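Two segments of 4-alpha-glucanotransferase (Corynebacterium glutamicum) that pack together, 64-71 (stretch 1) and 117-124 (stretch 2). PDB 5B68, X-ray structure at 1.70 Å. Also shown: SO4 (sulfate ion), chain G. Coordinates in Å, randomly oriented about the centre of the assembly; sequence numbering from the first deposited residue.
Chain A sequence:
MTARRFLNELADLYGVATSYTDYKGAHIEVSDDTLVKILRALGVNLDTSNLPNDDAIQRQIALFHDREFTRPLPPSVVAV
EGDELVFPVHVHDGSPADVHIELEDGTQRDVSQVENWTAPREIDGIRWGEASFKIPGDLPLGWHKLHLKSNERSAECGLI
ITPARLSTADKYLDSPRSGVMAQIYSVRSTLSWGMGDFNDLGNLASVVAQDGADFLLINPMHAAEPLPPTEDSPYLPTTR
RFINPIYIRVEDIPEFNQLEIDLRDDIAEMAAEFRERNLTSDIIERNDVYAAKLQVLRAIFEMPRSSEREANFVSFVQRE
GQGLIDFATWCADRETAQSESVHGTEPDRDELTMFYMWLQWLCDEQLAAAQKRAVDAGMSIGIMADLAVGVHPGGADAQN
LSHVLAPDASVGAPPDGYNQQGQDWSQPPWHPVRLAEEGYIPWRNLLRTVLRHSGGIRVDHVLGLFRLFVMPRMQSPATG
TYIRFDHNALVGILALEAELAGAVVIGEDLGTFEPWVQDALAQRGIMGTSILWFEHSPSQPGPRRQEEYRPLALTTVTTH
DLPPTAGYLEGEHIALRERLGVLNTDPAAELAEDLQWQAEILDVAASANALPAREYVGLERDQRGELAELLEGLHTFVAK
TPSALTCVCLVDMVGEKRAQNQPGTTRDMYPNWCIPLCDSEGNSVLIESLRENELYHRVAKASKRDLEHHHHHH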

# COMPACT_ATOMS: atom_id res chain seq x y z
N PHE A 64 -20.72 -0.03 -26.77
CA PHE A 64 -19.66 0.77 -26.13
C PHE A 64 -19.61 2.18 -26.79
O PHE A 64 -19.64 3.18 -26.08
CB PHE A 64 -18.30 0.10 -26.28
CG PHE A 64 -17.20 0.86 -25.62
CD1 PHE A 64 -16.97 0.69 -24.27
CD2 PHE A 64 -16.49 1.88 -26.33
CE1 PHE A 64 -15.96 1.40 -23.64
CE2 PHE A 64 -15.49 2.60 -25.68
CZ PHE A 64 -15.28 2.39 -24.34
N HIS A 65 -19.56 2.24 -28.14
CA HIS A 65 -19.46 3.57 -28.82
C HIS A 65 -20.71 4.39 -28.58
O HIS A 65 -20.64 5.57 -28.33
CB HIS A 65 -19.10 3.43 -30.30
CG HIS A 65 -17.76 2.84 -30.52
ND1 HIS A 65 -16.60 3.48 -30.15
CD2 HIS A 65 -17.38 1.68 -31.10
CE1 HIS A 65 -15.56 2.74 -30.49
NE2 HIS A 65 -16.01 1.63 -31.05
N ASP A 66 -21.85 3.75 -28.58
CA ASP A 66 -23.08 4.47 -28.35
C ASP A 66 -23.20 5.03 -26.92
O ASP A 66 -23.62 6.14 -26.70
CB ASP A 66 -24.30 3.58 -28.65
CG ASP A 66 -24.49 3.31 -30.11
OD1 ASP A 66 -23.81 3.88 -30.96
OD2 ASP A 66 -25.34 2.44 -30.37
N ARG A 67 -22.81 4.22 -25.95
CA ARG A 67 -22.84 4.65 -24.58
C ARG A 67 -21.84 5.77 -24.35
O ARG A 67 -22.16 6.70 -23.62
CB ARG A 67 -22.65 3.45 -23.65
CG ARG A 67 -24.02 2.72 -23.48
CD ARG A 67 -23.91 1.26 -23.07
NE ARG A 67 -25.24 0.63 -23.07
CZ ARG A 67 -25.43 -0.68 -22.90
NH1 ARG A 67 -24.39 -1.50 -22.72
NH2 ARG A 67 -26.66 -1.19 -22.90
N GLU A 68 -20.70 5.71 -25.03
CA GLU A 68 -19.72 6.82 -24.92
C GLU A 68 -20.31 8.08 -25.51
O GLU A 68 -20.10 9.16 -24.95
CB GLU A 68 -18.42 6.54 -25.62
CG GLU A 68 -17.48 5.59 -24.86
CD GLU A 68 -17.20 6.08 -23.47
OE1 GLU A 68 -16.50 7.11 -23.37
OE2 GLU A 68 -17.68 5.47 -22.50
N PHE A 69 -21.08 7.93 -26.57
CA PHE A 69 -21.68 9.09 -27.26
C PHE A 69 -22.79 9.73 -26.50
O PHE A 69 -23.12 10.90 -26.77
CB PHE A 69 -22.05 8.75 -28.73
CG PHE A 69 -22.05 9.94 -29.62
CD1 PHE A 69 -20.85 10.43 -30.09
CD2 PHE A 69 -23.25 10.65 -29.87
CE1 PHE A 69 -20.85 11.57 -30.90
CE2 PHE A 69 -23.25 11.77 -30.65
CZ PHE A 69 -22.05 12.26 -31.15
N THR A 70 -23.39 9.04 -25.52
CA THR A 70 -24.48 9.57 -24.73
C THR A 70 -24.06 9.90 -23.30
O THR A 70 -24.89 10.25 -22.47
CB THR A 70 -25.69 8.63 -24.74
OG1 THR A 70 -25.28 7.32 -24.29
CG2 THR A 70 -26.13 8.50 -26.17
N ARG A 71 -22.77 9.90 -23.00
CA ARG A 71 -22.26 10.39 -21.71
C ARG A 71 -22.33 11.91 -21.68
O ARG A 71 -21.62 12.56 -22.45
CB ARG A 71 -20.78 10.01 -21.54
CG ARG A 71 -20.48 8.57 -21.11
CD ARG A 71 -19.02 8.45 -20.68
NE ARG A 71 -18.67 7.06 -20.35
CZ ARG A 71 -18.97 6.47 -19.19
NH1 ARG A 71 -18.60 5.18 -19.01
NH2 ARG A 71 -19.62 7.12 -18.26
N TRP A 117 -15.68 19.09 -34.20
CA TRP A 117 -16.11 18.74 -35.54
C TRP A 117 -16.95 17.55 -35.61
O TRP A 117 -17.38 17.18 -36.70
CB TRP A 117 -14.87 18.56 -36.42
CG TRP A 117 -13.99 19.80 -36.42
CD1 TRP A 117 -12.68 19.88 -36.04
CD2 TRP A 117 -14.39 21.13 -36.75
NE1 TRP A 117 -12.24 21.15 -36.16
CE2 TRP A 117 -13.27 21.95 -36.58
CE3 TRP A 117 -15.59 21.71 -37.14
CZ2 TRP A 117 -13.31 23.31 -36.83
CZ3 TRP A 117 -15.63 23.06 -37.36
CH2 TRP A 117 -14.49 23.84 -37.25
N THR A 118 -17.26 16.93 -34.47
CA THR A 118 -18.03 15.67 -34.50
C THR A 118 -19.48 15.82 -34.95
O THR A 118 -20.20 16.69 -34.46
CB THR A 118 -17.99 15.01 -33.10
OG1 THR A 118 -16.61 14.90 -32.71
CG2 THR A 118 -18.68 13.63 -33.08
N ALA A 119 -19.91 14.92 -35.84
CA ALA A 119 -21.27 14.93 -36.38
C ALA A 119 -22.25 14.40 -35.32
O ALA A 119 -21.88 13.43 -34.63
CB ALA A 119 -21.34 14.02 -37.62
N PRO A 120 -23.49 14.92 -35.26
CA PRO A 120 -24.48 14.35 -34.36
C PRO A 120 -24.89 12.98 -34.84
O PRO A 120 -24.60 12.61 -35.97
CB PRO A 120 -25.65 15.36 -34.38
CG PRO A 120 -25.45 16.20 -35.59
CD PRO A 120 -24.08 15.97 -36.13
N ARG A 121 -25.45 12.19 -33.92
CA ARG A 121 -25.89 10.82 -34.17
C ARG A 121 -27.21 10.53 -33.49
O ARG A 121 -27.49 10.99 -32.39
CB ARG A 121 -24.85 9.78 -33.69
CG ARG A 121 -23.40 10.03 -34.06
CD ARG A 121 -22.53 8.86 -33.54
NE ARG A 121 -23.27 7.60 -33.77
CZ ARG A 121 -23.31 6.55 -32.93
NH1 ARG A 121 -24.09 5.52 -33.24
NH2 ARG A 121 -22.63 6.50 -31.78
N GLU A 122 -28.07 9.77 -34.17
CA GLU A 122 -29.31 9.28 -33.56
C GLU A 122 -29.03 7.95 -32.89
O GLU A 122 -28.55 7.03 -33.54
CB GLU A 122 -30.46 9.10 -34.58
CG GLU A 122 -31.76 8.61 -33.89
CD GLU A 122 -33.03 8.56 -34.75
OE1 GLU A 122 -33.93 9.41 -34.54
OE2 GLU A 122 -33.14 7.66 -35.60
N ILE A 123 -29.38 7.86 -31.61
CA ILE A 123 -29.12 6.68 -30.76
C ILE A 123 -30.39 6.45 -29.98
O ILE A 123 -30.89 7.35 -29.31
CB ILE A 123 -27.93 6.91 -29.80
CG1 ILE A 123 -26.65 7.15 -30.61
CG2 ILE A 123 -27.73 5.68 -28.91
CD1 ILE A 123 -25.46 7.66 -29.84
N ASP A 124 -30.97 5.27 -30.10
CA ASP A 124 -32.30 4.99 -29.49
C ASP A 124 -33.39 6.06 -29.68
O ASP A 124 -34.11 6.37 -28.76
CB ASP A 124 -32.12 4.68 -28.02
CG ASP A 124 -31.21 3.54 -27.80
OD1 ASP A 124 -31.19 2.65 -28.69
OD2 ASP A 124 -30.50 3.52 -26.76
S SO4 G . -26.30 -4.97 -22.47
O1 SO4 G . -25.05 -4.25 -22.15
O2 SO4 G . -27.31 -3.97 -22.95
O3 SO4 G . -26.10 -5.93 -23.57
O4 SO4 G . -26.68 -5.59 -21.15

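A helix that begins before stretch 1 crosses strand 121-123 steeply, with 108° between their N-to-C directions; the two stretches bury only 351 Å² between them. So small a contact depends on a few well-placed side chains, and Phe69 is the one around which most of them gather. It is buried, with 97 Å² covered by stretch 2, more than any other residue here, and its large, flat, apolar ring offers a face to the Arg121 methylenes and an edge to Thr118 CG2.

Trp117 stays out of reach, so the contact begins at Thr118. Its CB points toward stretch 1, and its methyl CG2 meets the Phe69 ring at the edge, 3.7 Å from CE1. A threonine suits this exposed border because its two branches can serve different surroundings: the methyl touches the ring while OG1 is hydrogen-bonded elsewhere in the structure. Ala119 contributes backbone rather than side chain, its carbonyl O lying 3.7 Å from Phe69 CZ. Pro120 turns its CB away and leaves the chain to enter the strand.

Arg121 does the most varied work. Its CB points toward stretch 1, and with chi1 m and chi2 t the aliphatic part of the side chain runs across one face of the Phe69 ring. Arg121 CD sits 3.9 Å from the centroid of the Phe69 ring, just 1° off the normal, a nearly ideal CH-pi contact. Chi3 then bends to p, and the guanidinium reaches Asp66: Arg121 NH1 and NH2 both donate to Asp66 OD1, at 2.8 and 3.0 Å respectively. In this salt bridge the acid oxygen lies at the guanidinium's edge, near its plane, where the N-H bonds point. The charged group itself is too far from the ring for more than a weak attraction, with Arg121 CZ 5.4 Å from the Phe69 centroid. The rule is economical: a long side chain spends its methylenes on an aromatic face and its charge on an acid three residues earlier.

Glu122 points away, as strand alternation demands, and remains exposed. Ile123 points back toward stretch 1 and completes the apolar patch. Ile123 CD1 lies 3.7 Å from Phe69 CD2 and 3.8 Å from Thr70 CG2, while Ile123 CG2 is 4.0 Å from Asp66 CB. A branched aliphatic residue fits because it can touch all three without needing a polar partner. Asp66 thus serves twice, offering its CB to Ile123 and its carboxylate to Arg121. Asp124 makes no contact, and the interface ends there.

Phe69 and Thr70, then, point toward stretch 2; Asp66 leaves its backbone sideways and brings its carboxylate nearer. Arg67 points away and instead binds a sulfate, probably from the crystallisation liquor.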